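Local coordinates for ComZ (Thermus thermophilus, PDB 6QVI), which probably serves as a DNA receptor at the tip of the competence-associated pilus, joining a pseudopilin-like domain to a beta-solenoid domain, at residues K27-L32 / A125-S130; S395-T400 / A423-F428; N167-Y172 / V239-Q244. All coordinates share one frame; numbering follows the deposited sequence.

Contact 1. Residues K27-L32 / A125-S130; sequences KYKAAL and ATFRIS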
ATOM      1  N   LYS A  27      -9.856  23.138  21.011  1.00 76.46           N
ATOM      2  CA  LYS A  27      -8.588  23.359  20.326  1.00 63.57           C
ATOM      3  C   LYS A  27      -7.893  22.040  20.057  1.00 68.28           C
ATOM      4  O   LYS A  27      -7.498  21.745  18.918  1.00 70.11           O
ATOM      5  CB  LYS A  27      -7.685  24.244  21.173  1.00 54.53           C
ATOM      6  CG  LYS A  27      -6.539  24.876  20.445  1.00 54.85           C
ATOM      7  CD  LYS A  27      -5.326  24.900  21.358  1.00 58.36           C
ATOM      8  CE  LYS A  27      -4.134  25.539  20.689  1.00 66.50           C
ATOM      9  NZ  LYS A  27      -2.977  25.474  21.629  1.00 76.49           N
ATOM     10  N   TYR A  28      -7.764  21.216  21.095  1.00 67.93           N
ATOM     11  CA  TYR A  28      -7.010  19.985  20.947  1.00 72.47           C
ATOM     12  C   TYR A  28      -7.844  18.828  20.414  1.00 67.27           C
ATOM     13  O   TYR A  28      -7.264  17.833  19.996  1.00 72.56           O
ATOM     14  CB  TYR A  28      -6.357  19.623  22.276  1.00 66.94           C
ATOM     15  CG  TYR A  28      -5.206  20.540  22.552  1.00 64.81           C
ATOM     16  CD1 TYR A  28      -5.357  21.700  23.330  1.00 63.61           C
ATOM     17  CD2 TYR A  28      -3.966  20.284  21.985  1.00 57.29           C
ATOM     18  CE1 TYR A  28      -4.269  22.569  23.570  1.00 63.70           C
ATOM     19  CE2 TYR A  28      -2.882  21.129  22.224  1.00 67.65           C
ATOM     20  CZ  TYR A  28      -3.037  22.270  23.011  1.00 71.68           C
ATOM     21  OH  TYR A  28      -1.951  23.088  23.211  1.00 79.46           O
ATOM     22  N   LYS A  29      -9.178  18.955  20.352  1.00 56.43           N
ATOM     23  CA  LYS A  29      -9.960  18.037  19.540  1.00 52.09           C
ATOM     24  C   LYS A  29      -9.692  18.282  18.063  1.00 66.40           C
ATOM     25  O   LYS A  29      -9.627  17.325  17.284  1.00 73.71           O
ATOM     26  CB  LYS A  29     -11.451  18.191  19.849  1.00 53.93           C
ATOM     27  CG  LYS A  29     -12.428  17.453  18.891  1.00 64.08           C
ATOM     28  CD  LYS A  29     -13.849  17.338  19.509  1.00 66.04           C
ATOM     29  CE  LYS A  29     -14.774  18.505  19.109  1.00 72.37           C
ATOM     30  NZ  LYS A  29     -15.567  18.318  17.856  1.00 76.37           N
ATOM     31  N   ALA A  30      -9.465  19.537  17.676  1.00 56.03           N
ATOM     32  CA  ALA A  30      -9.036  19.806  16.316  1.00 64.30           C
ATOM     33  C   ALA A  30      -7.628  19.279  16.072  1.00 76.67           C
ATOM     34  O   ALA A  30      -7.364  18.630  15.047  1.00 81.31           O
ATOM     35  CB  ALA A  30      -9.102  21.301  16.024  1.00 49.77           C
ATOM     36  N   ALA A  31      -6.714  19.532  17.011  1.00 76.96           N
ATOM     37  CA  ALA A  31      -5.355  19.030  16.835  1.00 71.52           C
ATOM     38  C   ALA A  31      -5.352  17.509  16.799  1.00 69.66           C
ATOM     39  O   ALA A  31      -4.585  16.903  16.042  1.00 75.14           O
ATOM     40  CB  ALA A  31      -4.431  19.546  17.944  1.00 58.82           C
ATOM     41  N   LEU A  32      -6.211  16.879  17.606  1.00 60.03           N
ATOM     42  CA  LEU A  32      -6.268  15.427  17.626  1.00 57.74           C
ATOM     43  C   LEU A  32      -6.767  14.897  16.282  1.00 64.86           C
ATOM     44  O   LEU A  32      -6.129  14.037  15.662  1.00 63.33           O
ATOM     45  CB  LEU A  32      -7.164  14.975  18.772  1.00 53.69           C
ATOM     46  CG  LEU A  32      -7.017  13.521  19.228  1.00 56.25           C
ATOM     47  CD1 LEU A  32      -5.556  13.236  19.571  1.00 53.24           C
ATOM     48  CD2 LEU A  32      -7.929  13.200  20.424  1.00 52.93           C
ATOM     49  N   ALA A 125     -13.849  14.562  26.484  1.00 49.61           N
ATOM     50  CA  ALA A 125     -14.445  13.780  25.400  1.00 49.81           C
ATOM     51  C   ALA A 125     -13.673  12.495  25.151  1.00 51.20           C
ATOM     52  O   ALA A 125     -12.429  12.472  25.169  1.00 48.51           O
ATOM     53  CB  ALA A 125     -14.515  14.579  24.099  1.00 47.11           C
ATOM     54  N   THR A 126     -14.427  11.438  24.880  1.00 45.98           N
ATOM     55  CA  THR A 126     -13.849  10.162  24.514  1.00 56.79           C
ATOM     56  C   THR A 126     -14.058   9.917  23.024  1.00 53.83           C
ATOM     57  O   THR A 126     -15.198   9.938  22.535  1.00 45.78           O
ATOM     58  CB  THR A 126     -14.496   9.017  25.273  1.00 66.52           C
ATOM     59  OG1 THR A 126     -14.200   9.150  26.661  1.00 68.81           O
ATOM     60  CG2 THR A 126     -13.936   7.688  24.751  1.00 78.28           C
ATOM     61  N   PHE A 127     -12.968   9.585  22.337  1.00 53.46           N
ATOM     62  CA  PHE A 127     -12.998   9.276  20.921  1.00 65.60           C
ATOM     63  C   PHE A 127     -12.597   7.835  20.676  1.00 61.61           C
ATOM     64  O   PHE A 127     -11.835   7.242  21.436  1.00 51.34           O
ATOM     65  CB  PHE A 127     -12.068  10.169  20.128  1.00 67.66           C
ATOM     66  CG  PHE A 127     -12.176  11.578  20.460  1.00 70.79           C
ATOM     67  CD1 PHE A 127     -11.515  12.090  21.558  1.00 70.66           C
ATOM     68  CD2 PHE A 127     -12.942  12.416  19.669  1.00 71.55           C
ATOM     69  CE1 PHE A 127     -11.610  13.428  21.869  1.00 65.68           C
ATOM     70  CE2 PHE A 127     -13.050  13.752  19.991  1.00 73.03           C
ATOM     71  CZ  PHE A 127     -12.373  14.256  21.087  1.00 66.26           C
ATOM     72  N   ARG A 128     -12.938   7.361  19.502  1.00 70.46           N
ATOM     73  CA  ARG A 128     -12.491   6.078  19.037  1.00 64.78           C
ATOM     74  C   ARG A 128     -11.828   6.501  17.756  1.00 56.89           C
ATOM     75  O   ARG A 128     -12.444   7.087  16.923  1.00 52.60           O
ATOM     76  CB  ARG A 128     -13.643   5.162  18.767  1.00 68.06           C
ATOM     77  CG  ARG A 128     -13.463   4.355  17.511  1.00 78.90           C
ATOM     78  CD  ARG A 128     -13.703   2.890  17.759  1.00 80.88           C
ATOM     79  NE  ARG A 128     -14.930   2.658  18.486  1.00 93.83           N
ATOM     80  CZ  ARG A 128     -15.049   1.737  19.424  1.00 97.04           C
ATOM     81  NH1 ARG A 128     -14.006   0.977  19.726  1.00 95.05           N
ATOM     82  NH2 ARG A 128     -16.201   1.580  20.055  1.00 96.73           N
ATOM     83  N   ILE A 129     -10.552   6.227  17.625  1.00 49.56           N
ATOM     84  CA  ILE A 129      -9.767   6.655  16.478  1.00 58.59           C
ATOM     85  C   ILE A 129      -9.010   5.469  15.918  1.00 67.27           C
ATOM     86  O   ILE A 129      -8.235   4.823  16.635  1.00 59.38           O
ATOM     87  CB  ILE A 129      -8.769   7.771  16.818  1.00 57.66           C
ATOM     88  CG1 ILE A 129      -9.478   8.910  17.561  1.00 61.28           C
ATOM     89  CG2 ILE A 129      -8.053   8.256  15.550  1.00 50.33           C
ATOM     90  CD1 ILE A 129      -8.510   9.997  17.918  1.00 46.33           C
ATOM     91  N   SER A 130      -9.200   5.201  14.618  1.00 69.87           N
ATOM     92  CA  SER A 130      -8.436   4.166  13.936  1.00 71.10           C
ATOM     93  C   SER A 130      -8.052   4.675  12.556  1.00 71.26           C
ATOM     94  O   SER A 130      -8.841   5.368  11.903  1.00 77.44           O
ATOM     95  CB  SER A 130      -9.239   2.861  13.892  1.00 66.97           C
ATOM     96  OG  SER A 130     -10.381   2.977  13.064  1.00 72.74           O
TER

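Contact 2. Residues S395-T400 / A423-F428; sequences SAKSAT and ATFGLF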
ATOM      1  N   SER A 395      -2.877  14.889 -15.868  1.00126.75           N
ATOM      2  CA  SER A 395      -1.960  15.575 -14.957  1.00130.00           C
ATOM      3  C   SER A 395      -0.903  14.622 -14.403  1.00127.91           C
ATOM      4  O   SER A 395       0.302  14.892 -14.489  1.00128.29           O
ATOM      5  CB  SER A 395      -2.744  16.225 -13.813  1.00129.67           C
ATOM      6  OG  SER A 395      -3.585  17.260 -14.290  1.00131.97           O
ATOM      7  N   ALA A 396      -1.347  13.526 -13.788  1.00123.39           N
ATOM      8  CA  ALA A 396      -0.442  12.575 -13.157  1.00118.72           C
ATOM      9  C   ALA A 396       0.300  11.749 -14.201  1.00108.50           C
ATOM     10  O   ALA A 396      -0.192  11.510 -15.307  1.00102.88           O
ATOM     11  CB  ALA A 396      -1.206  11.658 -12.204  1.00117.61           C
ATOM     12  N   LYS A 397       1.501  11.312 -13.830  1.00105.07           N
ATOM     13  CA  LYS A 397       2.352  10.507 -14.705  1.00101.64           C
ATOM     14  C   LYS A 397       2.293   9.026 -14.329  1.00 98.04           C
ATOM     15  O   LYS A 397       3.294   8.382 -14.019  1.00 95.60           O
ATOM     16  CB  LYS A 397       3.786  11.032 -14.663  1.00 99.51           C
ATOM     17  CG  LYS A 397       3.919  12.511 -15.013  1.00103.90           C
ATOM     18  CD  LYS A 397       5.382  12.874 -15.285  1.00107.60           C
ATOM     19  CE  LYS A 397       5.595  14.376 -15.429  1.00114.26           C
ATOM     20  NZ  LYS A 397       7.048  14.731 -15.384  1.00118.71           N
ATOM     21  N   SER A 398       1.097   8.465 -14.427  1.00 96.19           N
ATOM     22  CA  SER A 398       0.894   7.075 -14.067  1.00 90.70           C
ATOM     23  C   SER A 398      -0.155   6.509 -15.005  1.00 83.43           C
ATOM     24  O   SER A 398      -0.880   7.246 -15.675  1.00 86.79           O
ATOM     25  CB  SER A 398       0.496   6.906 -12.588  1.00 93.18           C
ATOM     26  OG  SER A 398      -0.820   7.351 -12.326  1.00 94.10           O
ATOM     27  N   ALA A 399      -0.200   5.196 -15.088  1.00 78.67           N
ATOM     28  CA  ALA A 399      -1.174   4.565 -15.965  1.00 80.01           C
ATOM     29  C   ALA A 399      -1.191   3.083 -15.644  1.00 77.02           C
ATOM     30  O   ALA A 399      -0.360   2.585 -14.880  1.00 84.54           O
ATOM     31  CB  ALA A 399      -0.842   4.822 -17.434  1.00 81.39           C
ATOM     32  N   THR A 400      -2.118   2.366 -16.273  1.00 69.78           N
ATOM     33  CA  THR A 400      -2.271   0.941 -16.042  1.00 67.39           C
ATOM     34  C   THR A 400      -2.494   0.228 -17.363  1.00 68.98           C
ATOM     35  O   THR A 400      -3.139   0.760 -18.271  1.00 72.95           O
ATOM     36  CB  THR A 400      -3.462   0.648 -15.127  1.00 71.27           C
ATOM     37  OG1 THR A 400      -3.440   1.551 -14.015  1.00 89.67           O
ATOM     38  CG2 THR A 400      -3.415  -0.769 -14.611  1.00 61.95           C
ATOM     39  N   ALA A 423      13.863   7.797 -18.195  1.00140.35           N
ATOM     40  CA  ALA A 423      14.455   8.857 -17.405  1.00141.50           C
ATOM     41  C   ALA A 423      14.027  10.246 -17.825  1.00142.63           C
ATOM     42  O   ALA A 423      13.686  11.080 -16.997  1.00143.51           O
ATOM     43  CB  ALA A 423      15.961   8.750 -17.482  1.00143.56           C
ATOM     44  N   THR A 424      14.074  10.482 -19.124  1.00139.78           N
ATOM     45  CA  THR A 424      13.719  11.749 -19.697  1.00143.20           C
ATOM     46  C   THR A 424      12.365  12.191 -19.242  1.00143.62           C
ATOM     47  O   THR A 424      12.196  13.300 -18.763  1.00146.17           O
ATOM     48  CB  THR A 424      13.664  11.669 -21.220  1.00144.46           C
ATOM     49  OG1 THR A 424      14.534  10.636 -21.700  1.00146.47           O
ATOM     50  CG2 THR A 424      14.079  12.978 -21.806  1.00149.61           C
ATOM     51  N   PHE A 425      11.385  11.317 -19.372  1.00141.20           N
ATOM     52  CA  PHE A 425      10.054  11.715 -18.984  1.00139.85           C
ATOM     53  C   PHE A 425       9.901  12.001 -17.514  1.00146.14           C
ATOM     54  O   PHE A 425       9.635  13.125 -17.134  1.00154.79           O
ATOM     55  CB  PHE A 425       9.007  10.716 -19.421  1.00129.28           C
ATOM     56  CG  PHE A 425       7.631  11.268 -19.347  1.00124.67           C
ATOM     57  CD1 PHE A 425       6.719  10.760 -18.468  1.00119.35           C
ATOM     58  CD2 PHE A 425       7.278  12.338 -20.121  1.00125.77           C
ATOM     59  CE1 PHE A 425       5.460  11.284 -18.384  1.00117.49           C
ATOM     60  CE2 PHE A 425       6.020  12.873 -20.044  1.00125.16           C
ATOM     61  CZ  PHE A 425       5.109  12.344 -19.173  1.00121.79           C
ATOM     62  N   GLY A 426      10.055  10.976 -16.690  1.00143.26           N
ATOM     63  CA  GLY A 426       9.914  11.125 -15.254  1.00139.69           C
ATOM     64  C   GLY A 426      10.711  10.062 -14.544  1.00133.70           C
ATOM     65  O   GLY A 426      11.217   9.159 -15.171  1.00139.40           O
ATOM     66  N   LEU A 427      10.812  10.150 -13.230  1.00123.48           N
ATOM     67  CA  LEU A 427      11.595   9.175 -12.479  1.00117.45           C
ATOM     68  C   LEU A 427      10.739   8.506 -11.412  1.00115.27           C
ATOM     69  O   LEU A 427       9.814   9.111 -10.856  1.00117.91           O
ATOM     70  CB  LEU A 427      12.831   9.848 -11.856  1.00120.82           C
ATOM     71  CG  LEU A 427      13.980  10.129 -12.834  1.00125.19           C
ATOM     72  CD1 LEU A 427      14.748  11.484 -12.543  1.00126.53           C
ATOM     73  CD2 LEU A 427      14.893   8.940 -12.850  1.00124.33           C
ATOM     74  N   PHE A 428      11.069   7.249 -11.139  1.00107.39           N
ATOM     75  CA  PHE A 428      10.359   6.466 -10.142  1.00104.22           C
ATOM     76  C   PHE A 428      10.600   7.038  -8.747  1.00111.75           C
ATOM     77  O   PHE A 428      11.735   7.388  -8.404  1.00114.44           O
ATOM     78  CB  PHE A 428      10.848   5.026 -10.176  1.00100.76           C
ATOM     79  CG  PHE A 428       9.776   4.012  -9.942  1.00 95.52           C
ATOM     80  CD1 PHE A 428       8.733   3.873 -10.839  1.00 91.72           C
ATOM     81  CD2 PHE A 428       9.792   3.217  -8.807  1.00 98.15           C
ATOM     82  CE1 PHE A 428       7.734   2.937 -10.631  1.00 86.98           C
ATOM     83  CE2 PHE A 428       8.791   2.284  -8.585  1.00 98.13           C
ATOM     84  CZ  PHE A 428       7.758   2.143  -9.509  1.00 90.12           C
TER

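Contact 3. Residues N167-Y172 / V239-Q244; sequences NDPDQY and VGRGAQ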
ATOM      1  N   ASN A 167     -10.175 -21.633   6.098  1.00111.74           N
ATOM      2  CA  ASN A 167     -10.739 -22.881   6.575  1.00121.09           C
ATOM      3  C   ASN A 167      -9.675 -23.870   7.004  1.00122.29           C
ATOM      4  O   ASN A 167      -9.970 -25.064   7.123  1.00129.18           O
ATOM      5  CB  ASN A 167     -11.623 -23.519   5.484  1.00126.33           C
ATOM      6  CG  ASN A 167     -13.099 -23.300   5.744  1.00131.73           C
ATOM      7  OD1 ASN A 167     -13.786 -24.129   6.367  1.00138.74           O
ATOM      8  ND2 ASN A 167     -13.602 -22.165   5.290  1.00127.59           N
ATOM      9  N   ASP A 168      -8.440 -23.397   7.253  1.00114.88           N
ATOM     10  CA  ASP A 168      -7.338 -24.231   7.721  1.00113.07           C
ATOM     11  C   ASP A 168      -6.278 -23.390   8.432  1.00102.56           C
ATOM     12  O   ASP A 168      -5.182 -23.185   7.894  1.00102.11           O
ATOM     13  CB  ASP A 168      -6.704 -25.048   6.588  1.00116.84           C
ATOM     14  CG  ASP A 168      -6.076 -26.351   7.103  1.00126.04           C
ATOM     15  OD1 ASP A 168      -6.025 -27.358   6.353  1.00131.39           O
ATOM     16  OD2 ASP A 168      -5.642 -26.374   8.277  1.00128.21           O
ATOM     17  N   PRO A 169      -6.575 -22.854   9.619  1.00 91.30           N
ATOM     18  CA  PRO A 169      -5.620 -21.953  10.267  1.00 88.25           C
ATOM     19  C   PRO A 169      -4.500 -22.705  10.940  1.00 91.21           C
ATOM     20  O   PRO A 169      -3.803 -22.140  11.786  1.00 97.22           O
ATOM     21  CB  PRO A 169      -6.465 -21.253  11.331  1.00 89.51           C
ATOM     22  CG  PRO A 169      -7.462 -22.324  11.714  1.00 88.20           C
ATOM     23  CD  PRO A 169      -7.758 -23.102  10.465  1.00 89.10           C
ATOM     24  N   ASP A 170      -4.283 -23.951  10.556  1.00 93.59           N
ATOM     25  CA  ASP A 170      -3.175 -24.707  11.110  1.00 94.78           C
ATOM     26  C   ASP A 170      -2.190 -25.088  10.031  1.00 87.26           C
ATOM     27  O   ASP A 170      -1.389 -25.995  10.244  1.00 92.24           O
ATOM     28  CB  ASP A 170      -3.665 -25.985  11.789  1.00103.59           C
ATOM     29  CG  ASP A 170      -4.420 -25.722  13.049  1.00110.63           C
ATOM     30  OD1 ASP A 170      -4.001 -24.782  13.746  1.00114.47           O
ATOM     31  OD2 ASP A 170      -5.425 -26.424  13.328  1.00112.17           O
ATOM     32  N   GLN A 171      -2.186 -24.385   8.906  1.00 81.53           N
ATOM     33  CA  GLN A 171      -1.277 -24.756   7.844  1.00 80.82           C
ATOM     34  C   GLN A 171      -0.082 -23.825   7.784  1.00 72.80           C
ATOM     35  O   GLN A 171      -0.244 -22.629   7.543  1.00 73.16           O
ATOM     36  CB  GLN A 171      -1.934 -24.795   6.470  1.00 89.14           C
ATOM     37  CG  GLN A 171      -2.932 -25.916   6.240  1.00109.57           C
ATOM     38  CD  GLN A 171      -2.343 -27.310   6.467  1.00123.58           C
ATOM     39  OE1 GLN A 171      -1.759 -27.538   7.514  1.00129.24           O
ATOM     40  NE2 GLN A 171      -2.324 -28.192   5.406  1.00121.40           N
ATOM     41  N   TYR A 172       1.103 -24.388   7.992  1.00 68.33           N
ATOM     42  CA  TYR A 172       2.324 -23.672   7.688  1.00 63.41           C
ATOM     43  C   TYR A 172       2.203 -23.071   6.299  1.00 61.42           C
ATOM     44  O   TYR A 172       2.109 -23.764   5.283  1.00 75.47           O
ATOM     45  CB  TYR A 172       3.535 -24.592   7.832  1.00 63.58           C
ATOM     46  CG  TYR A 172       3.672 -25.062   9.255  1.00 67.06           C
ATOM     47  CD1 TYR A 172       3.069 -26.242   9.682  1.00 74.60           C
ATOM     48  CD2 TYR A 172       4.349 -24.295  10.202  1.00 66.05           C
ATOM     49  CE1 TYR A 172       3.171 -26.665  11.010  1.00 77.70           C
ATOM     50  CE2 TYR A 172       4.446 -24.707  11.533  1.00 67.16           C
ATOM     51  CZ  TYR A 172       3.860 -25.886  11.924  1.00 76.49           C
ATOM     52  OH  TYR A 172       3.969 -26.293  13.239  1.00 85.69           O
ATOM     53  N   VAL A 239       1.435 -13.235  13.213  1.00 69.81           N
ATOM     54  CA  VAL A 239       1.032 -14.442  12.493  1.00 68.98           C
ATOM     55  C   VAL A 239      -0.090 -15.157  13.223  1.00 54.32           C
ATOM     56  O   VAL A 239       0.081 -15.555  14.381  1.00 56.12           O
ATOM     57  CB  VAL A 239       2.223 -15.404  12.295  1.00 70.17           C
ATOM     58  CG1 VAL A 239       1.747 -16.774  11.787  1.00 63.30           C
ATOM     59  CG2 VAL A 239       3.236 -14.800  11.355  1.00 65.09           C
ATOM     60  N   GLY A 240      -1.197 -15.398  12.519  1.00 53.48           N
ATOM     61  CA  GLY A 240      -2.250 -16.302  12.979  1.00 68.13           C
ATOM     62  C   GLY A 240      -2.861 -15.929  14.329  1.00 76.18           C
ATOM     63  O   GLY A 240      -3.085 -14.760  14.652  1.00 56.21           O
ATOM     64  N   ARG A 241      -3.124 -16.956  15.133  1.00 72.75           N
ATOM     65  CA  ARG A 241      -3.861 -16.856  16.381  1.00 69.33           C
ATOM     66  C   ARG A 241      -3.035 -16.355  17.551  1.00 71.81           C
ATOM     67  O   ARG A 241      -3.567 -16.281  18.659  1.00 89.95           O
ATOM     68  CB  ARG A 241      -4.477 -18.218  16.719  1.00 75.95           C
ATOM     69  CG  ARG A 241      -5.729 -18.459  15.892  1.00 86.37           C
ATOM     70  CD  ARG A 241      -6.178 -19.889  15.854  1.00 95.27           C
ATOM     71  NE  ARG A 241      -5.157 -20.696  15.220  1.00103.28           N
ATOM     72  CZ  ARG A 241      -5.230 -22.008  15.039  1.00110.39           C
ATOM     73  NH1 ARG A 241      -6.311 -22.702  15.420  1.00115.41           N
ATOM     74  NH2 ARG A 241      -4.199 -22.618  14.475  1.00108.44           N
ATOM     75  N   GLY A 242      -1.791 -15.989  17.359  1.00 68.54           N
ATOM     76  CA  GLY A 242      -0.938 -15.667  18.482  1.00 62.36           C
ATOM     77  C   GLY A 242       0.513 -15.995  18.191  1.00 73.33           C
ATOM     78  O   GLY A 242       0.872 -16.430  17.105  1.00 77.89           O
ATOM     79  N   ALA A 243       1.349 -15.779  19.199  1.00 74.94           N
ATOM     80  CA  ALA A 243       2.749 -16.150  19.063  1.00 78.48           C
ATOM     81  C   ALA A 243       2.955 -17.661  18.927  1.00 82.76           C
ATOM     82  O   ALA A 243       4.029 -18.087  18.526  1.00 85.64           O
ATOM     83  CB  ALA A 243       3.544 -15.638  20.262  1.00 76.74           C
ATOM     84  N   GLN A 244       1.943 -18.461  19.279  1.00 77.71           N
ATOM     85  CA  GLN A 244       2.015 -19.917  19.175  1.00 74.43           C
ATOM     86  C   GLN A 244       2.307 -20.335  17.729  1.00 75.65           C
ATOM     87  O   GLN A 244       3.025 -21.323  17.488  1.00 71.47           O
ATOM     88  CB  GLN A 244       0.711 -20.555  19.598  1.00 76.46           C
ATOM     89  CG  GLN A 244       0.088 -20.001  20.833  1.00 85.87           C
ATOM     90  CD  GLN A 244      -0.810 -18.851  20.495  1.00 95.30           C
ATOM     91  OE1 GLN A 244      -0.664 -17.735  21.000  1.00110.52           O
ATOM     92  NE2 GLN A 244      -1.755 -19.117  19.612  1.00100.20           N
TER

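Contact 1. Residues K27-L32 / A125-S130
F127 is met by K29 and L32 at different parts of its ring where the long N-terminal helix of the pseudopilin-like domain lies on its antiparallel beta-sheet, the packing by which pilins build their globular part. The axes of helix 27-32 and strand 125-130 run almost parallel, at 9°, and stand 11.3 Å apart, so the gap is bridged by side chains alone. The buried side is apolar. L32 leans toward the sheet and brings CD2 obliquely to F127 CD1, at 3.9 Å, while its CG meets CD1 of I129 at 4.0 Å. F518, on the neighbouring strand 517-529, meets the F127 ring with its plane tilted about 35°, and L98 of strand 90-100 also touches L32. The solvent side is at K29, which is partly exposed but still packs carbon on the ring. With CG anti to the backbone N (chi1 170°), CG and CD of this lysine reach CE2 and CZ of F127; bends at chi3 and chi4 then swing the ammonium away from the phenyl group, so the contact is made by aliphatic carbon and not by charge. On another side of the helix K27 NZ hydrogen-bonds to Y28 OH and forms a salt bridge with E81. At the outer edge of the contact, CD of K29 lies near the plane of the F127 ring, 3.7 Å from CE2.

Contact 2. Residues S395-T400 / A423-F428
K397 reaches across to F425 on the surface of the beta-solenoid domain, linking the residue just before strand 398-406 to the loop that leads from strand 419-421 into strand 432-437. The electrostatic part is a cation-pi interaction: K397 NZ stands over a face of the F425 ring, 4.9 Å from the centroid and 11° off the ring normal, a centred but fairly long approach. The van der Waals part comes from the methylenes behind that ammonium. CG of K397 passes F425 CE1 at 3.9 Å, and CD comes obliquely to the ring nearest CE1, with CD1 and CZ about equally far behind. K397 is extended beyond CG, and this straight run lets one side chain supply both the apolar touch and the charge. In F425 a chi1 of -165° turns CG away from the residue's own N and beside its carbonyl carbon, which sends the phenyl group out toward the lysine. Hydrogen bonding between 395-400 and 423-428 is absent; the polar bonds instead hold the loop that presents the ring. D422 accepts from F425 N through OD2 and pairs with T424 OG1 through OD1, while G426 O is bonded to H431 ND1. Aromatic packing adds H431, which meets F425 edge-to-face, and R390 and Q392 of strand 387-392 also touch the phenyl group. Both K397 and F425 remain partly exposed, so solvent probably weakens the charge's pull on the ring. K397 CD lies 3.5 Å from F425 CE1.

Contact 3. Residues N167-Y172 / V239-Q244
The guanidinium of R241 has the P169 ring over one face and the carboxylate of D170 at its edge. P169 CB sits above the centre of the guanidinium, 4.0 Å from its plane, and P169 CG lies 3.9 Å from R241 NH1, so CB and CG together make an apolar cover for a charged group. D170 OD1 approaches NH2 near the guanidinium plane in a salt bridge; the carboxylate and guanidinium planes are 39° apart, and OD1 is the nearer oxygen to NH2. The modelled separation of OD1 and NH2 is too small to be trusted, and the exact geometry of this pair is doubtful. The arginine is delivered by a type II' beta turn from V239 to G242, with G240 at the second position (phi 58°) and R241 at the third. R241 N is bonded to D245 OD1, and Q244 NE2 makes a weak bond to R241 O. This is a surface contact between loops of the beta-solenoid: the loop 167-172 follows strand 160-162, and the turn at 239-244 follows strand 237-239. Both strands run parallel to strand 212-214, which pairs with each of them, and G240 continues the ladder through backbone bonds to V214 and F268. R241 thus reaches past the end of strand 212-214, from the loop after 237-239 to the loop after 160-162.

How the contacts relate
From the N terminus, contact 1 comes first: it closes a loop of 92 residues, bringing helix 12-40 onto strand 120-130 within the pseudopilin-like domain. The chain then enters the beta-solenoid, where contact 3 closes a loop of 66 residues between two strand-end loops and, later, contact 2 closes a short one of 22. The three follow in series, with no nesting or crossing. Contacts 2 and 3 lie on opposite sides of the chain's centre, their own centres 41 Å apart; the centre of contact 1 is 38 Å and 35 Å from theirs. Finally strand 517-529 pairs with strand 120-130, returning the chain to the pilin-like sheet of contact 1.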